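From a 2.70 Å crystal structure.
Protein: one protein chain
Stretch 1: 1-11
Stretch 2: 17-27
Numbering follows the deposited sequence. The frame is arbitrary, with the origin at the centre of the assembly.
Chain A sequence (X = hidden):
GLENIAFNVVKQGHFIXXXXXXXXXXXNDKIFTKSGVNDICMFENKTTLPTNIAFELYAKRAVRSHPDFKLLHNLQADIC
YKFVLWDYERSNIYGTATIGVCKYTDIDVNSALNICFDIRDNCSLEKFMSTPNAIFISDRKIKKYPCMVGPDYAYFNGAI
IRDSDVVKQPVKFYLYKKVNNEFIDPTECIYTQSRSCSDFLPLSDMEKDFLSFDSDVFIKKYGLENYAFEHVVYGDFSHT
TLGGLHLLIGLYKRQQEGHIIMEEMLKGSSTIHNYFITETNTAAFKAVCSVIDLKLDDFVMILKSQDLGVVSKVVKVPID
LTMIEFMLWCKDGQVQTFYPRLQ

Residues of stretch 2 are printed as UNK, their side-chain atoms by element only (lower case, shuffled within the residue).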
# COMPACT_ATOMS: atom_id res chain seq x y z
N GLY A 1 -5.35 -10.65 22.17
CA GLY A 1 -4.65 -10.89 20.87
C GLY A 1 -5.55 -10.91 19.64
O GLY A 1 -6.74 -11.28 19.66
N LEU A 2 -4.94 -10.51 18.53
CA LEU A 2 -5.62 -10.39 17.25
C LEU A 2 -6.67 -11.44 16.95
O LEU A 2 -7.84 -11.10 16.72
CB LEU A 2 -4.58 -10.38 16.13
CG LEU A 2 -5.10 -10.15 14.72
CD1 LEU A 2 -5.88 -8.84 14.52
CD2 LEU A 2 -3.88 -10.19 13.84
N GLU A 3 -6.28 -12.71 16.90
CA GLU A 3 -7.27 -13.74 16.50
C GLU A 3 -8.36 -13.95 17.53
O GLU A 3 -9.45 -14.40 17.20
CB GLU A 3 -6.69 -15.07 16.05
CG GLU A 3 -5.24 -15.35 16.32
CD GLU A 3 -4.33 -14.58 15.42
OE1 GLU A 3 -4.35 -14.85 14.20
OE2 GLU A 3 -3.61 -13.70 15.96
N ASN A 4 -8.07 -13.59 18.77
CA ASN A 4 -9.05 -13.68 19.84
C ASN A 4 -10.07 -12.55 19.73
O ASN A 4 -11.27 -12.72 19.98
CB ASN A 4 -8.37 -13.64 21.20
CG ASN A 4 -9.35 -13.52 22.32
OD1 ASN A 4 -9.38 -12.51 23.01
ND2 ASN A 4 -10.20 -14.52 22.47
N ILE A 5 -9.57 -11.39 19.33
CA ILE A 5 -10.43 -10.26 19.10
C ILE A 5 -11.37 -10.57 17.95
O ILE A 5 -12.57 -10.34 18.04
CB ILE A 5 -9.57 -9.03 18.80
CG1 ILE A 5 -8.93 -8.58 20.10
CG2 ILE A 5 -10.40 -7.92 18.18
CD1 ILE A 5 -7.62 -7.87 19.91
N ALA A 6 -10.82 -11.11 16.87
CA ALA A 6 -11.63 -11.57 15.75
C ALA A 6 -12.72 -12.53 16.21
O ALA A 6 -13.82 -12.53 15.67
CB ALA A 6 -10.75 -12.25 14.72
N PHE A 7 -12.41 -13.36 17.20
CA PHE A 7 -13.35 -14.36 17.65
C PHE A 7 -14.51 -13.71 18.39
O PHE A 7 -15.66 -13.99 18.12
CB PHE A 7 -12.63 -15.39 18.52
CG PHE A 7 -13.51 -16.49 19.05
CD1 PHE A 7 -13.65 -17.68 18.35
CD2 PHE A 7 -14.17 -16.34 20.29
CE1 PHE A 7 -14.46 -18.70 18.84
CE2 PHE A 7 -14.96 -17.35 20.78
CZ PHE A 7 -15.11 -18.53 20.06
N ASN A 8 -14.18 -12.81 19.30
CA ASN A 8 -15.20 -12.04 20.01
C ASN A 8 -16.11 -11.27 19.02
O ASN A 8 -17.34 -11.32 19.12
CB ASN A 8 -14.55 -11.05 20.99
CG ASN A 8 -14.04 -11.72 22.26
OD1 ASN A 8 -14.57 -11.48 23.34
ND2 ASN A 8 -13.00 -12.53 22.13
N VAL A 9 -15.51 -10.60 18.04
CA VAL A 9 -16.29 -9.80 17.10
C VAL A 9 -17.29 -10.65 16.32
O VAL A 9 -18.43 -10.22 16.08
CB VAL A 9 -15.39 -9.03 16.12
CG1 VAL A 9 -16.17 -8.57 14.88
CG2 VAL A 9 -14.78 -7.84 16.82
N VAL A 10 -16.86 -11.86 15.94
CA VAL A 10 -17.68 -12.70 15.10
C VAL A 10 -18.73 -13.40 15.93
O VAL A 10 -19.88 -13.50 15.53
CB VAL A 10 -16.84 -13.78 14.38
CG1 VAL A 10 -17.72 -14.71 13.56
CG2 VAL A 10 -15.80 -13.13 13.49
N LYS A 11 -18.33 -13.87 17.10
CA LYS A 11 -19.18 -14.75 17.90
C LYS A 11 -20.02 -13.95 18.86
O LYS A 11 -21.11 -14.37 19.22
CB LYS A 11 -18.32 -15.73 18.69
CG LYS A 11 -18.65 -17.18 18.39
CD LYS A 11 -18.15 -17.64 17.02
CE LYS A 11 -18.65 -19.06 16.75
NZ LYS A 11 -18.02 -19.74 15.59
N UNK A 17 -14.12 -10.20 26.12
CA UNK A 17 -13.15 -11.01 26.88
C UNK A 17 -13.34 -12.52 26.85
O UNK A 17 -12.67 -13.24 27.56
N UNK A 18 -14.25 -13.02 26.02
CA UNK A 18 -14.44 -14.45 25.86
C UNK A 18 -13.22 -15.08 25.18
O UNK A 18 -12.55 -14.43 24.41
c UNK A 18 -15.71 -14.72 25.06
c UNK A 18 -15.61 -15.97 24.21
c UNK A 18 -16.90 -14.81 26.00
N UNK A 19 -12.95 -16.35 25.48
CA UNK A 19 -11.82 -17.06 24.90
C UNK A 19 -12.17 -17.68 23.57
O UNK A 19 -13.30 -18.09 23.37
o UNK A 19 -9.80 -19.76 27.79
c UNK A 19 -10.00 -17.72 26.54
o UNK A 19 -9.35 -17.84 28.81
c UNK A 19 -11.29 -18.14 25.86
c UNK A 19 -9.70 -18.50 27.80
N UNK A 20 -11.18 -17.74 22.67
CA UNK A 20 -11.35 -18.33 21.33
C UNK A 20 -10.44 -17.69 20.31
O UNK A 20 -9.95 -16.58 20.55
N UNK A 21 -10.19 -18.39 19.20
CA UNK A 21 -9.33 -17.89 18.11
C UNK A 21 -9.99 -18.06 16.75
O UNK A 21 -10.67 -19.04 16.53
c UNK A 21 -6.84 -17.86 18.77
o UNK A 21 -7.05 -19.07 20.80
o UNK A 21 -6.75 -16.90 20.98
c UNK A 21 -7.98 -18.62 18.09
c UNK A 21 -6.89 -17.94 20.29
N UNK A 22 -9.78 -17.11 15.85
CA UNK A 22 -10.11 -17.31 14.44
C UNK A 22 -8.88 -17.01 13.59
O UNK A 22 -8.06 -16.21 13.96
c UNK A 22 -11.26 -16.40 14.03
c UNK A 22 -12.67 -16.75 14.56
c UNK A 22 -13.09 -18.20 14.30
c UNK A 22 -13.68 -15.78 13.94
N UNK A 23 -8.74 -17.66 12.43
CA UNK A 23 -7.61 -17.24 11.59
C UNK A 23 -7.89 -15.88 10.96
O UNK A 23 -9.01 -15.62 10.57
c UNK A 23 -8.81 -19.09 10.59
c UNK A 23 -7.52 -18.33 10.52
c UNK A 23 -9.58 -18.70 11.82
N UNK A 24 -6.87 -15.03 10.90
CA UNK A 24 -6.98 -13.64 10.45
C UNK A 24 -5.85 -13.31 9.47
O UNK A 24 -4.69 -13.63 9.73
c UNK A 24 -6.81 -11.22 11.20
c UNK A 24 -6.85 -12.67 11.65
c UNK A 24 -7.99 -12.87 12.63
N UNK A 25 -6.18 -12.65 8.35
CA UNK A 25 -5.17 -11.94 7.53
C UNK A 25 -5.29 -10.43 7.67
O UNK A 25 -6.37 -9.90 7.69
c UNK A 25 -5.31 -12.32 6.07
N UNK A 26 -4.16 -9.75 7.75
CA UNK A 26 -4.14 -8.27 7.68
C UNK A 26 -3.56 -7.82 6.34
O UNK A 26 -2.36 -7.94 6.10
c UNK A 26 -3.37 -6.10 8.70
c UNK A 26 -3.27 -7.62 8.77
c UNK A 26 -3.68 -8.11 10.15
N UNK A 27 -4.41 -7.28 5.48
CA UNK A 27 -4.03 -7.00 4.13
C UNK A 27 -4.25 -5.52 3.89
O UNK A 27 -5.37 -5.09 3.60
c UNK A 27 -4.21 -7.75 1.73
c UNK A 27 -4.85 -7.84 3.12
c UNK A 27 -4.99 -9.29 3.57

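Position 17 has no side-chain atoms, and its phi of 84° favours glycine. Its N lies 3.1 Å from Asn8 OD1. It is Gly17.

Position 18 carries three carbons, one bearing the other two. This short beta-branched fork touches the edge of the Phe7 ring. It is Val18. Val18 CG1 lies 3.8 Å from Phe7 CE2. Its backbone is held at both ends: Val18 N gives a weak hydrogen bond to Asn8 OD1 (3.1 Å), and Val18 O accepts from Asn4 ND2 and Asn8 ND2, each at 3.0 Å.

Position 19 has three carbons in a row, the third carrying two oxygens. This is a carboxylate on a two-carbon arm, so the residue is Glu19. Its CB points away from the helix, and its O lies 3.2 Å from Phe7 CE2.

Position 20 has no side-chain atoms. Its CA sits 3.5 Å from the centroid of the Phe7 ring, over the face. A CB here would fall 2.3 Å from Phe7 CE2, a clash, and would also jam against the preceding carbonyl. The residue is Gly20. Gly20 O accepts a nearly straight hydrogen bond from Asn4 ND2 (2.8 Å).

Position 21 repeats the pattern of three carbons and two terminal oxygens. Its CB points away, but an oxygen approaches Asn4. It is Glu21. Glu21 OE2 lies 3.6 Å from Asn4 CB.

Position 22 has four carbons, forked at the second. The fork reaches Ala6, Phe7 and Val10. It is Leu22. Its CD1 is 3.4 Å from Val10 CG2, and its CG is 4.0 Å from Phe7 CD1. Leu22 N donates to Glu3 O (3.0 Å).

Position 23 has three carbons closing a ring onto the backbone N. It is Pro23, and its CB points away.

Position 24 has three carbons, one bearing two, directed toward the helix. It is Val24. Val24 CG2 packs 3.5 Å from Ala6 CB, and Val24 CG1 lies 4.1 Å from Leu2 CG.

Position 25 has one carbon, pointing away. It is Ala25.

Position 26 has three carbons, branched at the first. It is Val26, whose CG2 is 4.2 Å from Leu2 CD2.

Position 27 has the same three-carbon fork, out of reach of stretch 1. It is Val27.

The contact combines polar anchoring with apolar packing. Asn4 and Asn8 bind backbone groups of the loop, with Gly20 lying over the face of Phe7. Asn8 ND2 also bonds Asn4 O (2.8 Å), tying the two anchors together. Leu22 and Val24 then cover Ala6. The two stretches bury 714 Å² in all.

Stretch 2 (17-27) GVEGELPVAVV
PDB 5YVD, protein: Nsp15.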